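PDB 4M8R: hypothetical protein from Bacteroides caccae, which is of unknown function but joins an N-terminal immunoglobulin-like domain to a WD40-like domain of the beta-propeller class. Local coordinates for residues E20-V25 with L103-L108; V44-R49 with S88-F93; S341-L346 with P360-S365; G328-Y333 with K367-I372. One frame throughout, in Å; residues are numbered along the deposited sequence.

Contact 1: E20-V25 with L103-L108. With PO4 (phosphate ion), chain D.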
# COMPACT_ATOMS: atom_id res chain seq x y z
N GLU A 20 -31.91 -11.39 -22.19
CA GLU A 20 -31.41 -12.29 -21.16
C GLU A 20 -31.59 -11.71 -19.75
O GLU A 20 -30.84 -12.07 -18.83
CB GLU A 20 -29.93 -12.61 -21.41
CG GLU A 20 -29.65 -13.30 -22.74
CD GLU A 20 -29.62 -12.36 -23.94
OE1 GLU A 20 -29.76 -11.14 -23.77
OE2 GLU A 20 -29.46 -12.86 -25.07
N ALA A 21 -32.57 -10.83 -19.56
CA ALA A 21 -32.78 -10.16 -18.28
C ALA A 21 -32.93 -11.15 -17.13
O ALA A 21 -33.62 -12.15 -17.25
CB ALA A 21 -33.99 -9.25 -18.35
N ASN A 22 -32.23 -10.86 -16.03
CA ASN A 22 -32.28 -11.67 -14.81
C ASN A 22 -31.77 -13.10 -14.95
O ASN A 22 -32.03 -13.94 -14.09
CB ASN A 22 -33.70 -11.66 -14.24
CG ASN A 22 -34.17 -10.26 -13.91
OD1 ASN A 22 -33.44 -9.46 -13.32
ND2 ASN A 22 -35.40 -9.95 -14.29
N GLN A 23 -31.02 -13.38 -16.01
CA GLN A 23 -30.43 -14.69 -16.21
C GLN A 23 -28.94 -14.62 -15.96
O GLN A 23 -28.37 -13.53 -15.83
CB GLN A 23 -30.69 -15.18 -17.64
CG GLN A 23 -32.17 -15.37 -17.96
CD GLN A 23 -32.40 -15.83 -19.40
OE1 GLN A 23 -31.46 -16.18 -20.12
NE2 GLN A 23 -33.66 -15.83 -19.82
N THR A 24 -28.31 -15.78 -15.87
CA THR A 24 -26.88 -15.87 -15.75
C THR A 24 -26.27 -15.95 -17.16
O THR A 24 -26.68 -16.76 -17.98
CB THR A 24 -26.46 -17.08 -14.90
OG1 THR A 24 -26.98 -16.92 -13.57
CG2 THR A 24 -24.93 -17.19 -14.82
N VAL A 25 -25.28 -15.10 -17.42
CA VAL A 25 -24.60 -15.08 -18.71
C VAL A 25 -23.10 -15.20 -18.48
O VAL A 25 -22.62 -14.97 -17.38
CB VAL A 25 -24.93 -13.80 -19.51
CG1 VAL A 25 -26.42 -13.74 -19.82
CG2 VAL A 25 -24.51 -12.55 -18.76
N LEU A 103 -31.95 -0.61 -18.83
CA LEU A 103 -32.63 -1.57 -19.70
C LEU A 103 -32.91 -2.87 -18.96
O LEU A 103 -33.91 -3.53 -19.23
CB LEU A 103 -31.77 -1.85 -20.93
CG LEU A 103 -31.51 -0.65 -21.84
CD1 LEU A 103 -30.43 -1.00 -22.85
CD2 LEU A 103 -32.78 -0.19 -22.55
N GLY A 104 -32.02 -3.25 -18.06
CA GLY A 104 -32.18 -4.48 -17.30
C GLY A 104 -30.91 -4.92 -16.60
O GLY A 104 -29.89 -4.23 -16.64
N LYS A 105 -30.98 -6.09 -15.96
CA LYS A 105 -29.87 -6.62 -15.18
C LYS A 105 -29.59 -8.06 -15.57
O LYS A 105 -30.49 -8.79 -15.97
CB LYS A 105 -30.21 -6.58 -13.70
CG LYS A 105 -30.61 -5.20 -13.20
CD LYS A 105 -31.04 -5.25 -11.75
CE LYS A 105 -32.35 -6.00 -11.58
NZ LYS A 105 -32.85 -5.92 -10.18
N VAL A 106 -28.33 -8.45 -15.45
CA VAL A 106 -27.93 -9.83 -15.63
C VAL A 106 -26.93 -10.20 -14.57
O VAL A 106 -26.33 -9.34 -13.95
CB VAL A 106 -27.32 -10.10 -17.02
CG1 VAL A 106 -28.34 -9.86 -18.11
CG2 VAL A 106 -26.08 -9.24 -17.26
N LEU A 107 -26.78 -11.50 -14.34
CA LEU A 107 -25.74 -12.02 -13.47
C LEU A 107 -24.63 -12.53 -14.38
O LEU A 107 -24.85 -13.43 -15.20
CB LEU A 107 -26.29 -13.14 -12.59
CG LEU A 107 -25.32 -13.77 -11.59
CD1 LEU A 107 -24.70 -12.73 -10.67
CD2 LEU A 107 -26.03 -14.84 -10.77
N LEU A 108 -23.45 -11.93 -14.26
CA LEU A 108 -22.32 -12.27 -15.11
C LEU A 108 -21.37 -13.19 -14.35
O LEU A 108 -20.87 -12.82 -13.29
CB LEU A 108 -21.58 -10.99 -15.54
CG LEU A 108 -20.40 -11.15 -16.49
CD1 LEU A 108 -20.83 -11.76 -17.82
CD2 LEU A 108 -19.74 -9.80 -16.71
P PO4 D . -33.02 -2.95 -8.61
O1 PO4 D . -32.60 -1.75 -9.44
O2 PO4 D . -31.89 -3.94 -8.48
O3 PO4 D . -33.45 -2.52 -7.23
O4 PO4 D . -34.17 -3.61 -9.34
O HOH W 1 -33.53 -7.20 -15.19
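Asn22 and Lys105 meet through their backbones: Asn22 N gives its hydrogen to Lys105 O over 2.7 Å, nearly straight at 174°. A type II turn from Glu20 to Gln23 presents that N-H. Past the turn the chain pairs in parallel with strand 103-108. Leu107 serves both ways, its N bonding to Gln23 O at 3.0 Å and its O receiving Val25 N at 2.8 Å. The side chain of Leu107 lies beside that of Thr24 and points the same way. Its CB passes 3.9 Å from Gln23 O, and CG, anti to the backbone N (chi1 -179°), stays near Thr24 OG1. At the tip, CD2 comes to 3.6 Å from Thr24 OG1, while CD1 reaches Ser88 O of the adjoining strand. The other face is apolar: Val25 CG2 touches Val106 CG2 at 4.0 Å and also Leu108 CD1. Lys105 NZ bonds to O2 and O4 of a phosphate, each at 2.8 Å, and a water joins Lys105 N to Asn22 OD1. An alanine in place of Lys105 would probably cost the phosphate two of its hydrogen bonds, leaving Arg89 and, from the second subunit, Arg213 and Asn238 among its partners. Since the straight bonds all lie in the main chain, pairing here probably depends little on side-chain identity, whereas the cationic tip of Lys105 is likely to favour an anion, here a phosphate probably from the crystallisation liquor.

Contact 2: V44-R49 with S88-F93. With PO4 (phosphate ion), chain C; PO4 (phosphate ion), chain D.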
# COMPACT_ATOMS: atom_id res chain seq x y z
N VAL A 44 -23.86 1.91 -24.84
CA VAL A 44 -24.36 1.08 -23.76
C VAL A 44 -23.31 1.01 -22.67
O VAL A 44 -22.14 0.76 -22.94
CB VAL A 44 -24.71 -0.33 -24.28
CG1 VAL A 44 -25.15 -1.23 -23.14
CG2 VAL A 44 -25.80 -0.25 -25.34
N ASP A 45 -23.75 1.22 -21.43
CA ASP A 45 -22.88 1.22 -20.25
C ASP A 45 -23.24 0.09 -19.30
O ASP A 45 -24.41 -0.27 -19.17
CB ASP A 45 -23.02 2.53 -19.47
CG ASP A 45 -22.27 3.68 -20.10
OD1 ASP A 45 -21.13 3.48 -20.58
OD2 ASP A 45 -22.83 4.80 -20.09
N PHE A 46 -22.22 -0.44 -18.62
CA PHE A 46 -22.40 -1.43 -17.57
C PHE A 46 -22.08 -0.81 -16.22
O PHE A 46 -21.15 -0.00 -16.12
CB PHE A 46 -21.40 -2.57 -17.75
CG PHE A 46 -21.62 -3.42 -18.97
CD1 PHE A 46 -22.88 -3.94 -19.26
CD2 PHE A 46 -20.55 -3.76 -19.78
CE1 PHE A 46 -23.06 -4.75 -20.37
CE2 PHE A 46 -20.73 -4.57 -20.88
CZ PHE A 46 -21.98 -5.06 -21.18
N ASP A 47 -22.83 -1.20 -15.20
CA ASP A 47 -22.42 -1.00 -13.81
C ASP A 47 -22.33 -2.37 -13.14
O ASP A 47 -23.25 -3.17 -13.24
CB ASP A 47 -23.43 -0.11 -13.05
CG ASP A 47 -23.23 1.40 -13.33
OD1 ASP A 47 -22.37 1.79 -14.15
OD2 ASP A 47 -23.94 2.21 -12.70
N PHE A 48 -21.22 -2.63 -12.46
CA PHE A 48 -20.96 -3.93 -11.83
C PHE A 48 -21.03 -3.82 -10.31
O PHE A 48 -20.56 -2.85 -9.73
CB PHE A 48 -19.56 -4.43 -12.21
CG PHE A 48 -19.38 -4.68 -13.68
CD1 PHE A 48 -19.12 -3.62 -14.55
CD2 PHE A 48 -19.41 -5.96 -14.20
CE1 PHE A 48 -18.93 -3.85 -15.90
CE2 PHE A 48 -19.22 -6.19 -15.54
CZ PHE A 48 -18.99 -5.13 -16.40
N ARG A 49 -21.61 -4.84 -9.68
CA ARG A 49 -21.61 -4.97 -8.22
C ARG A 49 -21.24 -6.41 -7.86
O ARG A 49 -21.86 -7.34 -8.36
CB ARG A 49 -22.98 -4.65 -7.66
CG ARG A 49 -23.04 -4.64 -6.14
CD ARG A 49 -24.45 -4.94 -5.64
NE ARG A 49 -24.83 -6.33 -5.91
CZ ARG A 49 -26.04 -6.84 -5.69
NH1 ARG A 49 -27.01 -6.09 -5.18
NH2 ARG A 49 -26.28 -8.11 -5.99
N SER A 88 -20.61 -10.90 -11.04
CA SER A 88 -21.21 -9.60 -10.77
C SER A 88 -22.67 -9.51 -11.16
O SER A 88 -23.10 -10.10 -12.15
CB SER A 88 -20.46 -8.53 -11.56
OG SER A 88 -19.14 -8.39 -11.10
N ARG A 89 -23.42 -8.76 -10.36
CA ARG A 89 -24.68 -8.20 -10.80
C ARG A 89 -24.35 -7.05 -11.75
O ARG A 89 -23.70 -6.08 -11.35
CB ARG A 89 -25.48 -7.67 -9.60
CG ARG A 89 -26.60 -6.69 -9.94
CD ARG A 89 -27.23 -6.16 -8.66
NE ARG A 89 -28.35 -5.24 -8.90
CZ ARG A 89 -28.24 -3.91 -9.00
NH1 ARG A 89 -27.06 -3.30 -8.91
NH2 ARG A 89 -29.33 -3.19 -9.20
N VAL A 90 -24.79 -7.17 -13.00
CA VAL A 90 -24.50 -6.17 -14.02
C VAL A 90 -25.79 -5.48 -14.44
O VAL A 90 -26.72 -6.14 -14.90
CB VAL A 90 -23.85 -6.80 -15.26
CG1 VAL A 90 -23.56 -5.73 -16.32
CG2 VAL A 90 -22.57 -7.52 -14.87
N GLU A 91 -25.84 -4.16 -14.27
CA GLU A 91 -26.96 -3.38 -14.76
C GLU A 91 -26.55 -2.73 -16.08
O GLU A 91 -25.47 -2.16 -16.18
CB GLU A 91 -27.39 -2.32 -13.76
CG GLU A 91 -28.68 -1.61 -14.16
CD GLU A 91 -29.36 -0.88 -13.01
OE1 GLU A 91 -28.74 -0.73 -11.93
OE2 GLU A 91 -30.52 -0.46 -13.20
N ILE A 92 -27.44 -2.84 -17.07
CA ILE A 92 -27.17 -2.42 -18.44
C ILE A 92 -27.96 -1.16 -18.75
O ILE A 92 -29.19 -1.15 -18.63
CB ILE A 92 -27.54 -3.54 -19.42
CG1 ILE A 92 -26.74 -4.81 -19.09
CG2 ILE A 92 -27.27 -3.13 -20.86
CD1 ILE A 92 -27.22 -6.04 -19.81
N PHE A 93 -27.25 -0.11 -19.16
CA PHE A 93 -27.86 1.20 -19.41
C PHE A 93 -27.71 1.62 -20.86
O PHE A 93 -26.64 1.48 -21.45
CB PHE A 93 -27.17 2.27 -18.55
CG PHE A 93 -27.34 2.07 -17.08
CD1 PHE A 93 -28.43 2.61 -16.41
CD2 PHE A 93 -26.39 1.37 -16.34
CE1 PHE A 93 -28.58 2.44 -15.05
CE2 PHE A 93 -26.54 1.20 -14.98
CZ PHE A 93 -27.63 1.73 -14.33
P PO4 C . -30.01 -8.45 -5.58
O1 PO4 C . -30.30 -8.13 -7.04
O2 PO4 C . -28.93 -9.50 -5.48
O3 PO4 C . -29.54 -7.21 -4.88
O4 PO4 C . -31.27 -8.91 -4.91
P PO4 D . -33.02 -2.95 -8.61
O1 PO4 D . -32.60 -1.75 -9.44
O2 PO4 D . -31.89 -3.94 -8.48
O3 PO4 D . -33.45 -2.52 -7.23
O4 PO4 D . -34.17 -3.61 -9.34
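Asp45 O accepts the N-H of Phe93 at 2.8 Å and 167°, and Ile92 CA offers a second, C-H contact to the same oxygen. Asp45 N returns a bond to Phe93 O. This reciprocal pattern recurs at Asp47 with Glu91 and at Arg49 with Arg89, giving six backbone bonds between antiparallel strands. On the face bearing the arginines, the two side chains overlap. Arg49 folds at chi3 (68°), and Arg89 CD sits 3.3 Å above the centre of the Arg49 guanidinium, the two guanidinium planes being 31° apart. Arg49 NH1 and Arg89 NE are 4.0 Å from each other, a like-charge approach that bound phosphates probably ease. One phosphate lies at the edge of the Arg49 guanidinium, with O3 at 2.8 Å from NH1 and O2 at 3.0 Å from NH2; another places its O2 2.8 Å from Arg89 NH2. Further along this face, Phe93 CE2 lies close to Asp47 OD2, the two side chains crossing at about a right angle, and Asp47 OD1 forms a salt bridge with Lys234 of the second subunit. The reverse face is hydrophobic. Val90 forks between two rings, its CG1 3.5 Å from Phe46 CD1 and its CG2 3.6 Å from Phe48 CD2. Strand 60-72 flanks 44-49 and strand 99-108 flanks 88-93, so the pair is interior to the sheet of the Ig-like domain; Ile79 of strand 76-80 covers Val44, Phe46 and Ile92, while the arginine face meets the second subunit.

Contact 3: S341-L346 with P360-S365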
# COMPACT_ATOMS: atom_id res chain seq x y z
N SER A 341 27.54 -17.93 -26.12
CA SER A 341 26.73 -16.85 -25.56
C SER A 341 27.28 -16.35 -24.22
O SER A 341 27.39 -17.12 -23.26
CB SER A 341 25.30 -17.36 -25.36
OG SER A 341 24.74 -17.79 -26.59
N SER A 342 27.61 -15.06 -24.16
CA SER A 342 28.08 -14.41 -22.93
C SER A 342 27.04 -13.44 -22.38
O SER A 342 26.46 -12.65 -23.13
CB SER A 342 29.38 -13.66 -23.18
OG SER A 342 30.44 -14.56 -23.41
N PHE A 343 26.83 -13.48 -21.07
CA PHE A 343 25.91 -12.56 -20.40
C PHE A 343 26.72 -11.56 -19.58
O PHE A 343 27.41 -11.94 -18.63
CB PHE A 343 24.95 -13.32 -19.50
CG PHE A 343 24.06 -14.28 -20.24
CD1 PHE A 343 24.54 -15.53 -20.62
CD2 PHE A 343 22.75 -13.95 -20.55
CE1 PHE A 343 23.73 -16.42 -21.31
CE2 PHE A 343 21.94 -14.83 -21.24
CZ PHE A 343 22.43 -16.07 -21.61
N ARG A 344 26.63 -10.29 -19.96
CA ARG A 344 27.46 -9.23 -19.38
C ARG A 344 26.59 -8.04 -18.96
O ARG A 344 25.82 -7.51 -19.77
CB ARG A 344 28.50 -8.80 -20.40
CG ARG A 344 29.45 -9.93 -20.80
CD ARG A 344 30.32 -9.58 -22.00
NE ARG A 344 31.36 -8.62 -21.59
CZ ARG A 344 32.27 -8.08 -22.40
NH1 ARG A 344 32.27 -8.37 -23.70
NH2 ARG A 344 33.16 -7.23 -21.90
N LEU A 345 26.71 -7.63 -17.70
CA LEU A 345 25.95 -6.49 -17.20
C LEU A 345 26.51 -5.19 -17.76
O LEU A 345 27.70 -5.08 -18.03
CB LEU A 345 25.98 -6.43 -15.67
CG LEU A 345 25.33 -7.57 -14.90
CD1 LEU A 345 25.34 -7.25 -13.41
CD2 LEU A 345 23.91 -7.84 -15.37
N LEU A 346 25.62 -4.22 -17.96
CA LEU A 346 26.02 -2.86 -18.29
C LEU A 346 25.91 -2.04 -17.01
O LEU A 346 24.82 -1.85 -16.48
CB LEU A 346 25.12 -2.28 -19.38
CG LEU A 346 25.54 -0.92 -19.94
CD1 LEU A 346 26.91 -1.00 -20.59
CD2 LEU A 346 24.51 -0.41 -20.93
N PRO A 360 31.80 -11.24 -18.20
CA PRO A 360 30.59 -12.06 -18.11
C PRO A 360 30.38 -12.64 -16.72
O PRO A 360 31.34 -12.96 -16.04
CB PRO A 360 30.83 -13.19 -19.13
CG PRO A 360 32.05 -12.82 -19.90
CD PRO A 360 32.83 -11.85 -19.06
N PHE A 361 29.12 -12.75 -16.30
CA PHE A 361 28.77 -13.50 -15.09
C PHE A 361 28.32 -14.92 -15.46
O PHE A 361 28.19 -15.77 -14.59
CB PHE A 361 27.69 -12.77 -14.28
CG PHE A 361 26.38 -12.60 -15.01
CD1 PHE A 361 25.44 -13.61 -15.01
CD2 PHE A 361 26.09 -11.41 -15.67
CE1 PHE A 361 24.23 -13.45 -15.68
CE2 PHE A 361 24.90 -11.25 -16.33
CZ PHE A 361 23.96 -12.27 -16.33
N ALA A 362 28.07 -15.14 -16.75
CA ALA A 362 27.73 -16.46 -17.27
C ALA A 362 28.14 -16.55 -18.73
O ALA A 362 27.98 -15.59 -19.49
CB ALA A 362 26.24 -16.73 -17.12
N GLN A 363 28.66 -17.71 -19.12
CA GLN A 363 29.19 -17.94 -20.46
C GLN A 363 28.83 -19.37 -20.86
O GLN A 363 29.05 -20.29 -20.08
CB GLN A 363 30.72 -17.73 -20.46
CG GLN A 363 31.50 -18.37 -21.62
CD GLN A 363 31.88 -17.39 -22.72
OE1 GLN A 363 32.52 -16.37 -22.46
NE2 GLN A 363 31.53 -17.72 -23.96
N LEU A 364 28.28 -19.54 -22.05
CA LEU A 364 27.92 -20.87 -22.54
C LEU A 364 28.51 -21.11 -23.92
O LEU A 364 27.96 -20.65 -24.93
CB LEU A 364 26.41 -21.02 -22.58
CG LEU A 364 25.75 -20.96 -21.20
CD1 LEU A 364 24.25 -20.79 -21.35
CD2 LEU A 364 26.08 -22.20 -20.38
N SER A 365 29.63 -21.83 -23.97
CA SER A 365 30.31 -22.15 -25.22
C SER A 365 29.52 -23.18 -26.03
O SER A 365 28.93 -24.09 -25.46
CB SER A 365 31.71 -22.70 -24.94
OG SER A 365 32.44 -21.82 -24.12
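The hairpin of strands 340-348 and 355-364 forms the outer half of a four-stranded antiparallel sheet, consistent with a blade of the WD40-like domain, and here Ser341 to Leu345 meet Pro360 to Leu364. Ser341 and Leu364 exchange two backbone bonds, the one from Leu364 N to Ser341 O measuring 2.8 Å. Phe343 N then reaches Ala362 O at 2.9 Å, and that oxygen also lies at the edge of the Phe343 ring. Phe361 N bonds to Phe343 O at 3.0 Å, with a C=O...N angle of 178°. The same carbonyl oxygen stands over a face of the Phe361 ring. Chi1 of Phe361 (62°) sets CG between its own backbone N and carbonyl carbon. The ring lies against Phe343, with CZ next to Phe343 CB, which makes a CH-pi contact 3.9 Å from the ring centroid and 29° off the normal. The Leu345 and Phe361 side chains cross at about a right angle, with Leu345 CD2 3.7 Å from Phe361 CE2. An alanine at Phe361 would probably open a gap beside Phe343 CB and Leu345 CD2 and leave Trp400 without its edge-to-face ring partner. On the reverse face, Ser342 OG makes a weak hydrogen bond to Gln363 OE1 (2.9 Å), and Arg344 CG packs 3.6 Å from Pro360 CA while its NE bonds to Gln358 O. Strand 325-333 continues the sheet beyond 340-348, and Phe343, Ala362 and Leu364 pack on Trp405 of strand 404-407 in the next sheet.

Contact 4: G328-Y333 with K367-I372. With EDO (1,2-ethanediol), chain H.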
# COMPACT_ATOMS: atom_id res chain seq x y z
N GLY A 328 21.73 -5.84 -18.77
CA GLY A 328 22.88 -6.05 -19.62
C GLY A 328 22.53 -6.60 -20.98
O GLY A 328 21.38 -6.57 -21.41
N TYR A 329 23.57 -7.09 -21.65
CA TYR A 329 23.48 -7.62 -23.00
C TYR A 329 23.96 -9.07 -23.03
O TYR A 329 25.01 -9.39 -22.46
CB TYR A 329 24.36 -6.81 -23.93
CG TYR A 329 23.80 -5.46 -24.37
CD1 TYR A 329 22.73 -5.39 -25.24
CD2 TYR A 329 24.40 -4.27 -23.95
CE1 TYR A 329 22.23 -4.17 -25.66
CE2 TYR A 329 23.91 -3.05 -24.38
CZ TYR A 329 22.83 -3.00 -25.23
OH TYR A 329 22.34 -1.78 -25.66
N MSE A 330 23.19 -9.94 -23.67
CA MSE A 330 23.67 -11.27 -24.04
C MSE A 330 24.40 -11.09 -25.34
O MSE A 330 23.82 -10.61 -26.31
CB MSE A 330 22.52 -12.26 -24.22
CG MSE A 330 22.99 -13.71 -24.35
SE MSE A 330 23.81 -14.13 -26.10
CE MSE A 330 22.39 -13.55 -27.35
N ILE A 331 25.68 -11.46 -25.38
CA ILE A 331 26.50 -11.29 -26.57
C ILE A 331 26.96 -12.65 -27.09
O ILE A 331 27.59 -13.41 -26.35
CB ILE A 331 27.71 -10.38 -26.29
CG1 ILE A 331 27.23 -8.96 -26.00
CG2 ILE A 331 28.68 -10.37 -27.46
CD1 ILE A 331 28.25 -8.08 -25.32
N TYR A 332 26.66 -12.94 -28.35
CA TYR A 332 26.96 -14.25 -28.95
C TYR A 332 27.91 -14.14 -30.14
O TYR A 332 27.71 -13.32 -31.03
CB TYR A 332 25.66 -14.93 -29.41
CG TYR A 332 25.88 -16.15 -30.28
CD1 TYR A 332 26.19 -17.39 -29.71
CD2 TYR A 332 25.79 -16.07 -31.66
CE1 TYR A 332 26.40 -18.51 -30.50
CE2 TYR A 332 26.00 -17.18 -32.46
CZ TYR A 332 26.30 -18.40 -31.88
OH TYR A 332 26.51 -19.50 -32.68
N TYR A 333 28.94 -14.98 -30.14
CA TYR A 333 29.86 -15.12 -31.27
C TYR A 333 29.82 -16.57 -31.75
O TYR A 333 29.85 -17.49 -30.93
CB TYR A 333 31.29 -14.76 -30.87
CG TYR A 333 31.49 -13.29 -30.51
CD1 TYR A 333 31.70 -12.34 -31.50
CD2 TYR A 333 31.50 -12.87 -29.18
CE1 TYR A 333 31.89 -11.00 -31.18
CE2 TYR A 333 31.70 -11.54 -28.85
CZ TYR A 333 31.89 -10.61 -29.85
OH TYR A 333 32.09 -9.28 -29.52
N LYS A 367 26.71 -22.85 -27.56
CA LYS A 367 25.25 -22.71 -27.42
C LYS A 367 24.84 -21.30 -27.79
O LYS A 367 25.48 -20.33 -27.38
CB LYS A 367 24.80 -23.03 -25.99
CG LYS A 367 25.03 -24.48 -25.60
CD LYS A 367 24.28 -24.89 -24.35
CE LYS A 367 24.65 -26.33 -23.99
NZ LYS A 367 23.82 -26.87 -22.88
N LYS A 368 23.78 -21.19 -28.59
CA LYS A 368 23.30 -19.89 -29.07
C LYS A 368 21.96 -19.54 -28.43
O LYS A 368 20.97 -20.25 -28.60
CB LYS A 368 23.15 -19.92 -30.59
CG LYS A 368 22.81 -18.56 -31.19
CD LYS A 368 22.70 -18.61 -32.71
CE LYS A 368 22.27 -17.26 -33.26
NZ LYS A 368 21.91 -17.34 -34.71
N VAL A 369 21.93 -18.42 -27.70
CA VAL A 369 20.70 -17.92 -27.09
C VAL A 369 19.85 -17.27 -28.16
O VAL A 369 20.33 -16.40 -28.88
CB VAL A 369 20.99 -16.87 -26.00
CG1 VAL A 369 19.70 -16.28 -25.46
CG2 VAL A 369 21.81 -17.48 -24.87
N VAL A 370 18.59 -17.68 -28.27
CA VAL A 370 17.65 -17.12 -29.26
C VAL A 370 16.45 -16.39 -28.65
O VAL A 370 15.73 -15.70 -29.37
CB VAL A 370 17.14 -18.19 -30.24
CG1 VAL A 370 18.25 -18.62 -31.18
CG2 VAL A 370 16.55 -19.38 -29.49
N SER A 371 16.23 -16.57 -27.36
CA SER A 371 15.19 -15.84 -26.66
C SER A 371 15.54 -15.72 -25.18
O SER A 371 16.14 -16.62 -24.60
CB SER A 371 13.84 -16.55 -26.81
OG SER A 371 12.77 -15.70 -26.47
N ILE A 372 15.17 -14.58 -24.59
CA ILE A 372 15.29 -14.35 -23.15
C ILE A 372 13.98 -13.75 -22.66
O ILE A 372 13.41 -12.88 -23.32
CB ILE A 372 16.45 -13.39 -22.81
CG1 ILE A 372 17.76 -13.87 -23.43
CG2 ILE A 372 16.61 -13.26 -21.29
CD1 ILE A 372 18.95 -13.00 -23.10
C1 EDO H . 14.72 -9.39 -22.11
O1 EDO H . 13.65 -9.54 -23.05
C2 EDO H . 14.20 -9.77 -20.73
O2 EDO H . 15.26 -9.75 -19.75
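Both Tyr332 (chi1 169°) and Lys368 (chi1 -173°) set CG anti to the backbone N, sending CG of each out from its strand; the further course of the two chains then lays Lys368 over a face of the Tyr332 ring. Lys368 is extended beyond CG and crosses the long direction of Tyr332 at about a right angle. CB lies 3.5 Å from Tyr332 CE1, CG lies 3.5 Å from the ring centroid and almost straight above it, and CD lies 3.6 Å from Tyr332 CE2. The evidence is therefore for a CH-pi contact made by the aliphatic part of the lysine. Lys367 O also nears the ring, 3.7 Å from Tyr332 CE1. Met330, modelled as selenomethionine, bends at chi2 and chi3, and runs antiparallel to the Val369 side chain as it passes. Its CE meets Val369 CB at 3.8 Å and its SE lies 3.9 Å from that same CB, while CG faces Val369 CG2. Further back, Met330 CB touches Ile372 CD1 at 3.8 Å. The two segments share no backbone pairing: their strand axes stay 7.6 Å apart at closest approach and cross at -132°, so the union rests on side chains. Ser341, on strand 340-348 next to 325-333 in the sheet, adds a polar link to the other sheet, its OG hydrogen-bonded to both Lys367 O and Val369 N. Packing of side chains between one four-stranded antiparallel sheet and the next is characteristic of successive blades in a beta-propeller, consistent with the WD40-like family of this domain.

The contacts fall into two pairs on opposite sides of the molecule's centre. Contacts 1 and 2, centres about 9 Å apart, share one mixed sheet of the Ig-like domain, where strands 88-96 and 99-108 are neighbours, and both touch one phosphate. Contacts 3 and 4, centres about 8 Å apart, lie in the WD40-like domain: contact 3 builds a probable blade and contact 4 docks that blade onto the next. Between the pairs, centres lie about 49 to 57 Å apart with no touch. Along the chain, contact 2 falls within the span of contact 1 and contact 3 within that of contact 4, so each pair forms within its own domain, and the two pairs follow one another along the chain.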